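Local coordinates for actin-related protein 8 (Homo sapiens, PDB 4FO0), which serves as an ATP-binding, non-polymerising actin relative, a proposed core component of the INO80 chromatin-remodelling complex with low basal ATPase activity, at residues A[175-180]-A[215-220]; A[482-487]-A[522-527]; A[496-501]-A[533-538]. All blocks are in the same frame, centred on the assembly; numbering follows the deposited sequence.

Contact 1 (A[175-180]-A[215-220]); sequences ADIEVI and KELVNM
M220 reaches from helix 211-225 into helix 170-187 and divides its thioether between I177 and E178, a good example of how one flexible side chain can bridge segments whose axes come no nearer than 10.9 Å. The segments cross at -43°.

The apolar part is carried by three residues. M220 sets out with CG anti to its backbone N (chi1 -179°) and runs straight towards the partner helix until chi3, at 49°, bends the terminal methyl aside. CE thereby arrives 3.8 Å from I177 CG2, the two side chains crossing at about a right angle. That same I177 methyl meets L217 CD2 at 4.3 Å, one turn back from M220, so a single branch serves both neighbours. P154 and H42 also touch I177, L174 lies against L217, and W181 receives M220.

The second kind is sulfur against the aliphatic base of a charged residue. M220 SD sits 3.6 Å from E178 CB, and the two chains slide past each other in opposite directions, which leaves E178 OE1 4.1 Å from M220 CG. With an alanine here, sulfur and terminal methyl gone, I177 would probably keep only the looser L217 contact across these segments, while E178 CB would lose its sulfur neighbour.

Helix 211-225 is the helix of the crossover between parallel strands 200-205 and 229-234 of the actin-type ATPase fold, and I177 lies about 11 Å from the bound ATP, side chain to ligand. With no hydrogen bond across the segments, their fit rests on shape and dispersion.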
# COMPACT_ATOMS: atom_id res chain seq x y z
N ALA A 175 -12.47 2.64 -17.27
CA ALA A 175 -12.20 3.81 -18.07
C ALA A 175 -11.26 4.75 -17.32
O ALA A 175 -10.38 5.38 -17.92
CB ALA A 175 -13.48 4.51 -18.43
N ASP A 176 -11.45 4.81 -16.00
CA ASP A 176 -10.60 5.61 -15.14
C ASP A 176 -9.19 5.05 -15.08
O ASP A 176 -8.22 5.80 -15.13
CB ASP A 176 -11.20 5.72 -13.73
CG ASP A 176 -12.49 6.57 -13.71
OD1 ASP A 176 -12.80 7.21 -14.74
OD2 ASP A 176 -13.19 6.60 -12.66
N ILE A 177 -9.06 3.73 -14.98
CA ILE A 177 -7.75 3.09 -15.02
C ILE A 177 -7.05 3.46 -16.31
O ILE A 177 -5.90 3.89 -16.29
CB ILE A 177 -7.84 1.57 -14.96
CG1 ILE A 177 -8.48 1.15 -13.64
CG2 ILE A 177 -6.45 0.93 -15.10
CD1 ILE A 177 -7.81 1.76 -12.49
N GLU A 178 -7.76 3.31 -17.42
CA GLU A 178 -7.15 3.56 -18.71
C GLU A 178 -6.69 5.00 -18.83
O GLU A 178 -5.58 5.28 -19.27
CB GLU A 178 -8.10 3.23 -19.85
CG GLU A 178 -7.56 3.71 -21.19
CD GLU A 178 -8.26 3.07 -22.37
OE1 GLU A 178 -9.31 2.42 -22.17
OE2 GLU A 178 -7.75 3.21 -23.51
N VAL A 179 -7.54 5.93 -18.43
CA VAL A 179 -7.15 7.33 -18.45
C VAL A 179 -5.93 7.58 -17.55
O VAL A 179 -4.97 8.23 -17.97
CB VAL A 179 -8.31 8.25 -18.07
CG1 VAL A 179 -7.83 9.69 -17.91
CG2 VAL A 179 -9.40 8.16 -19.12
N ILE A 180 -5.96 7.05 -16.33
CA ILE A 180 -4.83 7.24 -15.43
C ILE A 180 -3.54 6.61 -15.99
O ILE A 180 -2.49 7.25 -16.01
CB ILE A 180 -5.13 6.69 -14.03
CG1 ILE A 180 -6.30 7.45 -13.39
CG2 ILE A 180 -3.90 6.80 -13.13
CD1 ILE A 180 -6.75 6.84 -12.06
N LYS A 215 -8.98 -10.36 -16.18
CA LYS A 215 -9.42 -10.53 -17.56
C LYS A 215 -9.66 -9.17 -18.21
O LYS A 215 -9.09 -8.85 -19.25
CB LYS A 215 -10.69 -11.37 -17.60
CG LYS A 215 -11.21 -11.68 -18.99
CD LYS A 215 -12.64 -12.22 -18.96
CE LYS A 215 -13.67 -11.09 -18.82
NZ LYS A 215 -15.05 -11.59 -18.55
N GLU A 216 -10.49 -8.36 -17.57
CA GLU A 216 -10.83 -7.03 -18.06
C GLU A 216 -9.63 -6.12 -18.27
O GLU A 216 -9.60 -5.32 -19.20
CB GLU A 216 -11.78 -6.34 -17.07
CG GLU A 216 -13.17 -6.95 -17.01
CD GLU A 216 -13.99 -6.63 -18.24
OE1 GLU A 216 -13.52 -5.81 -19.07
OE2 GLU A 216 -15.10 -7.20 -18.38
N LEU A 217 -8.66 -6.22 -17.37
CA LEU A 217 -7.49 -5.36 -17.41
C LEU A 217 -6.62 -5.74 -18.58
O LEU A 217 -6.19 -4.90 -19.37
CB LEU A 217 -6.69 -5.50 -16.11
CG LEU A 217 -7.31 -4.80 -14.90
CD1 LEU A 217 -6.58 -5.17 -13.62
CD2 LEU A 217 -7.32 -3.28 -15.10
N VAL A 218 -6.36 -7.04 -18.68
CA VAL A 218 -5.67 -7.59 -19.82
C VAL A 218 -6.36 -7.13 -21.10
O VAL A 218 -5.71 -6.70 -22.06
CB VAL A 218 -5.69 -9.11 -19.78
CG1 VAL A 218 -5.18 -9.67 -21.10
CG2 VAL A 218 -4.88 -9.62 -18.60
N ASN A 219 -7.68 -7.21 -21.13
CA ASN A 219 -8.39 -6.78 -22.32
C ASN A 219 -8.11 -5.30 -22.58
O ASN A 219 -7.90 -4.88 -23.71
CB ASN A 219 -9.89 -7.05 -22.23
CG ASN A 219 -10.62 -6.63 -23.48
OD1 ASN A 219 -10.55 -7.31 -24.52
ND2 ASN A 219 -11.31 -5.51 -23.41
N MET A 220 -8.08 -4.53 -21.50
CA MET A 220 -7.83 -3.12 -21.62
C MET A 220 -6.42 -2.87 -22.17
O MET A 220 -6.25 -2.12 -23.12
CB MET A 220 -8.02 -2.42 -20.26
CG MET A 220 -7.79 -0.94 -20.35
SD MET A 220 -7.35 -0.16 -18.80
CE MET A 220 -6.03 -1.21 -18.19

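Contact 2 (A[482-487]-A[522-527]); sequences KAILHS and HRILNK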
# COMPACT_ATOMS: atom_id res chain seq x y z
N LYS A 482 0.41 -13.05 13.64
CA LYS A 482 -0.45 -14.23 13.61
C LYS A 482 -0.70 -14.71 12.18
O LYS A 482 -0.71 -15.92 11.91
CB LYS A 482 -1.79 -13.92 14.29
CG LYS A 482 -1.66 -13.59 15.75
CD LYS A 482 -3.01 -13.31 16.40
CE LYS A 482 -2.84 -12.76 17.82
NZ LYS A 482 -2.10 -11.44 17.84
N ALA A 483 -0.92 -13.77 11.27
CA ALA A 483 -1.14 -14.08 9.86
C ALA A 483 0.09 -14.72 9.24
O ALA A 483 0.01 -15.71 8.52
CB ALA A 483 -1.50 -12.85 9.11
N ILE A 484 1.26 -14.14 9.51
CA ILE A 484 2.49 -14.72 9.00
C ILE A 484 2.63 -16.15 9.47
O ILE A 484 2.89 -17.04 8.67
CB ILE A 484 3.70 -13.92 9.46
CG1 ILE A 484 3.71 -12.57 8.74
CG2 ILE A 484 5.00 -14.73 9.20
CD1 ILE A 484 4.70 -11.60 9.30
N LEU A 485 2.45 -16.37 10.77
CA LEU A 485 2.56 -17.69 11.37
C LEU A 485 1.53 -18.64 10.75
O LEU A 485 1.87 -19.70 10.23
CB LEU A 485 2.36 -17.60 12.88
CG LEU A 485 3.53 -16.94 13.61
CD1 LEU A 485 3.30 -16.91 15.10
CD2 LEU A 485 4.84 -17.63 13.28
N HIS A 486 0.27 -18.24 10.80
CA HIS A 486 -0.79 -19.04 10.23
C HIS A 486 -0.51 -19.45 8.79
O HIS A 486 -0.73 -20.59 8.40
CB HIS A 486 -2.11 -18.28 10.29
CG HIS A 486 -3.24 -19.01 9.65
ND1 HIS A 486 -3.48 -18.96 8.30
CD2 HIS A 486 -4.19 -19.82 10.18
CE1 HIS A 486 -4.54 -19.69 8.01
NE2 HIS A 486 -4.99 -20.23 9.14
N SER A 487 -0.03 -18.51 7.99
CA SER A 487 0.30 -18.76 6.60
C SER A 487 1.37 -19.85 6.45
O SER A 487 1.22 -20.79 5.69
CB SER A 487 0.77 -17.44 5.96
OG SER A 487 1.39 -17.64 4.70
N HIS A 522 11.37 -10.14 16.58
CA HIS A 522 11.21 -10.48 17.99
C HIS A 522 9.90 -11.20 18.26
O HIS A 522 9.89 -12.20 18.96
CB HIS A 522 11.33 -9.22 18.84
CG HIS A 522 10.93 -9.40 20.27
ND1 HIS A 522 11.84 -9.40 21.30
CD2 HIS A 522 9.71 -9.58 20.84
CE1 HIS A 522 11.20 -9.56 22.45
NE2 HIS A 522 9.91 -9.67 22.20
N ARG A 523 8.80 -10.71 17.69
CA ARG A 523 7.49 -11.32 17.93
C ARG A 523 7.47 -12.69 17.31
O ARG A 523 6.93 -13.63 17.89
CB ARG A 523 6.35 -10.53 17.29
CG ARG A 523 6.39 -9.06 17.55
CD ARG A 523 5.39 -8.67 18.59
NE ARG A 523 4.01 -9.07 18.28
CZ ARG A 523 3.00 -8.85 19.12
NH1 ARG A 523 3.25 -8.23 20.27
NH2 ARG A 523 1.76 -9.23 18.83
N ILE A 524 8.03 -12.80 16.11
CA ILE A 524 8.01 -14.09 15.43
C ILE A 524 8.70 -15.17 16.26
O ILE A 524 8.13 -16.24 16.47
CB ILE A 524 8.57 -14.02 14.00
CG1 ILE A 524 7.67 -13.12 13.14
CG2 ILE A 524 8.65 -15.40 13.38
CD1 ILE A 524 6.18 -13.47 13.24
N LEU A 525 9.89 -14.88 16.78
CA LEU A 525 10.59 -15.82 17.66
C LEU A 525 9.70 -16.31 18.78
O LEU A 525 9.49 -17.51 18.95
CB LEU A 525 11.81 -15.17 18.28
CG LEU A 525 13.03 -15.11 17.38
CD1 LEU A 525 14.28 -14.97 18.24
CD2 LEU A 525 13.08 -16.35 16.54
N ASN A 526 9.18 -15.37 19.56
CA ASN A 526 8.37 -15.71 20.73
C ASN A 526 7.08 -16.42 20.39
O ASN A 526 6.65 -17.32 21.12
CB ASN A 526 8.08 -14.47 21.57
CG ASN A 526 9.34 -13.74 21.99
OD1 ASN A 526 10.41 -14.34 22.12
ND2 ASN A 526 9.22 -12.43 22.20
N LYS A 527 6.46 -16.03 19.28
CA LYS A 527 5.14 -16.53 18.90
C LYS A 527 5.19 -17.83 18.10
O LYS A 527 4.23 -18.60 18.11
CB LYS A 527 4.38 -15.48 18.07
CG LYS A 527 3.38 -14.64 18.84
CD LYS A 527 4.06 -13.72 19.81
CE LYS A 527 3.05 -12.85 20.54
NZ LYS A 527 3.75 -11.83 21.37
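L485 and I524 mark the nearest backbone approach, CA to CA 7.7 Å, where segments 482-487 and 522-527 cross at -52°, their axes 10.6 Å apart at closest approach. I524 offers its terminal methyl to two consecutive residues: CD1 lies 4.4 Å from I484 CG2 and equally 4.4 Å from L485 CD2. The other leucine branch turns to the end of the second helix, L485 CD1 resting 3.5 Å from K527 CB, with the two side chains crossing at about a right angle.

This is how helices are layered on a sheet in the actin ATPase fold. I484 rests on C249, V251 and V260 of the six-stranded sheet, about 8 Å, side chain to side chain, from the ATP-binding V253, while helix 516-527 belongs to the crossover joining parallel strands 503-507 and 540-542.

Beside this apolar layer lies a group of like charges. K527 bends at chi2 (68°), which folds its chain back along its own helix and puts NZ 3.7 Å above the centre of the R523 guanidinium plane, not an attractive pair. K482 NZ comes within 4.6 Å of R523 NH2. The positive charge gathered here is probably offset in part by D481, whose carboxylate forms a salt bridge with R523 NH2; Y363 OH is hydrogen-bonded to that same nitrogen and is likely to limit how the guanidinium can turn.

Contact 3 (A[496-501]-A[533-538]); sequences TKKKMY and RRIIEN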
# COMPACT_ATOMS: atom_id res chain seq x y z
N THR A 496 9.74 -27.03 3.73
CA THR A 496 9.22 -25.75 3.30
C THR A 496 9.14 -24.83 4.51
O THR A 496 9.73 -23.74 4.50
CB THR A 496 7.83 -25.88 2.65
OG1 THR A 496 7.93 -26.61 1.42
CG2 THR A 496 7.25 -24.52 2.36
N LYS A 497 8.44 -25.26 5.56
CA LYS A 497 8.28 -24.43 6.75
C LYS A 497 9.62 -23.97 7.32
O LYS A 497 9.77 -22.81 7.70
CB LYS A 497 7.49 -25.14 7.84
CG LYS A 497 6.07 -25.42 7.47
CD LYS A 497 5.34 -26.10 8.62
CE LYS A 497 4.00 -26.64 8.17
NZ LYS A 497 3.06 -26.82 9.29
N LYS A 498 10.59 -24.87 7.39
CA LYS A 498 11.89 -24.46 7.87
C LYS A 498 12.34 -23.26 7.05
O LYS A 498 12.76 -22.23 7.60
CB LYS A 498 12.91 -25.60 7.77
CG LYS A 498 12.99 -26.48 9.00
CD LYS A 498 14.26 -27.34 9.01
CE LYS A 498 14.29 -28.32 7.84
NZ LYS A 498 15.58 -29.07 7.73
N LYS A 499 12.22 -23.37 5.73
CA LYS A 499 12.65 -22.31 4.83
C LYS A 499 11.88 -21.01 5.07
O LYS A 499 12.47 -19.94 5.07
CB LYS A 499 12.53 -22.76 3.38
CG LYS A 499 13.48 -23.91 3.04
CD LYS A 499 13.70 -24.07 1.54
CE LYS A 499 12.47 -24.64 0.84
NZ LYS A 499 12.61 -24.59 -0.65
N MET A 500 10.57 -21.12 5.28
CA MET A 500 9.71 -19.96 5.50
C MET A 500 9.97 -19.23 6.81
O MET A 500 10.10 -18.00 6.81
CB MET A 500 8.23 -20.36 5.41
CG MET A 500 7.83 -20.99 4.08
SD MET A 500 8.45 -20.07 2.66
CE MET A 500 8.02 -21.13 1.29
N TYR A 501 10.03 -19.96 7.93
CA TYR A 501 10.32 -19.33 9.22
C TYR A 501 11.67 -18.64 9.14
O TYR A 501 11.85 -17.56 9.69
CB TYR A 501 10.36 -20.32 10.38
CG TYR A 501 9.04 -20.94 10.76
CD1 TYR A 501 8.06 -20.20 11.41
CD2 TYR A 501 8.77 -22.27 10.49
CE1 TYR A 501 6.84 -20.77 11.76
CE2 TYR A 501 7.56 -22.85 10.83
CZ TYR A 501 6.60 -22.10 11.47
OH TYR A 501 5.40 -22.69 11.80
N ARG A 533 11.49 -23.37 16.30
CA ARG A 533 12.40 -22.35 16.81
C ARG A 533 13.75 -22.97 17.14
O ARG A 533 14.79 -22.31 17.05
CB ARG A 533 11.82 -21.68 18.05
CG ARG A 533 12.62 -20.50 18.54
CD ARG A 533 12.43 -20.31 20.03
NE ARG A 533 13.12 -19.12 20.50
CZ ARG A 533 12.50 -18.01 20.90
NH1 ARG A 533 11.17 -17.96 20.90
NH2 ARG A 533 13.20 -16.96 21.31
N ARG A 534 13.73 -24.24 17.54
CA ARG A 534 14.94 -24.98 17.86
C ARG A 534 15.62 -25.50 16.59
O ARG A 534 16.75 -25.13 16.28
CB ARG A 534 14.63 -26.13 18.82
CG ARG A 534 14.43 -25.66 20.25
CD ARG A 534 14.15 -26.80 21.21
NE ARG A 534 12.73 -26.96 21.47
CZ ARG A 534 11.99 -27.96 20.99
NH1 ARG A 534 12.54 -28.90 20.23
NH2 ARG A 534 10.69 -28.01 21.28
N ILE A 535 14.90 -26.35 15.86
CA ILE A 535 15.38 -26.83 14.57
C ILE A 535 16.03 -25.75 13.70
O ILE A 535 16.88 -26.06 12.87
CB ILE A 535 14.22 -27.43 13.77
CG1 ILE A 535 13.37 -28.34 14.67
CG2 ILE A 535 14.75 -28.16 12.55
CD1 ILE A 535 11.94 -28.52 14.17
N ILE A 536 15.70 -24.48 13.92
CA ILE A 536 16.07 -23.45 12.94
C ILE A 536 17.13 -22.48 13.46
O ILE A 536 17.01 -21.95 14.56
CB ILE A 536 14.84 -22.65 12.48
CG1 ILE A 536 14.39 -23.13 11.11
CG2 ILE A 536 15.17 -21.17 12.42
CD1 ILE A 536 13.22 -22.36 10.56
N GLU A 537 18.17 -22.28 12.66
CA GLU A 537 19.35 -21.54 13.12
C GLU A 537 19.10 -20.07 13.46
O GLU A 537 19.56 -19.58 14.48
CB GLU A 537 20.47 -21.64 12.09
CG GLU A 537 20.03 -22.16 10.73
CD GLU A 537 20.85 -21.57 9.60
OE1 GLU A 537 22.08 -21.43 9.76
OE2 GLU A 537 20.26 -21.25 8.54
N ASN A 538 18.37 -19.37 12.60
CA ASN A 538 17.73 -18.13 13.00
C ASN A 538 16.51 -17.77 12.17
O ASN A 538 16.38 -18.18 11.02
CB ASN A 538 18.74 -16.98 12.97
CG ASN A 538 19.60 -16.99 11.73
OD1 ASN A 538 19.15 -16.61 10.65
ND2 ASN A 538 20.85 -17.42 11.87
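K498 and I536 bring their CA atoms to 6.6 Å, the nearest backbone approach between helix 494-502 and the chain where it leaves helix 530-535, I536 being the first residue to abandon helical torsions. That exit directs the isoleucine at the partner helix. Its CD1 lies 3.5 Å from Y501 CB, approaching the tyrosine at the root of the side chain, and also borders the backbone carbonyl of K498. The CG1 of I536 meets K498 CG at 4.2 Å as the two side chains slide past each other in opposite directions.

Helix 494-502 leads into strand 503-507, the first strand of a beta-alpha-beta crossover; the chain at I536 is the returning end of that crossover, about to enter the parallel neighbour, strand 540-542, at the outer edge of the six-stranded sheet. The contact thus ties the helix before one strand to the turn before the next, away from the nucleotide.

The K498 chain then reaches I535. Its CD is 3.7 Å from I535 CG2, the chains crossing at about a right angle, and a bend at chi3 (-63°) swings the last methylene and the ammonium aside, with D495 as a long, weak ionic partner. Y501, with CG anti to its carbonyl carbon (chi1 -69°), carries its ring away from I536; the ring meets that of F532, their planes at about 35°, and the side chain also touches M528, P529 and I488.

In the fold
Contact 1 stands apart in the earlier half of the chain, its centre 38 Å from that of contact 2 and 42 Å from that of contact 3. Contacts 2 and 3 touch, L485 CD2 lying 4.0 Å from Y501 CE1, and their segments alternate along the chain: the first helix of each successive pair (480-489, 516-527) forms contact 2, the second (494-502, 530-535) contact 3. All three combine buried and more open residues, but contact 1 has no exposed touching residue. Its chemistry is thioether and methyl packing. Contact 2 passes from aliphatic packing on a sheet to a cluster of cationic groups, and contact 3, furthest from the chain centre, sets a buried isoleucine against a tyrosine root and a lysine's methylenes, beside an exposed isoleucine.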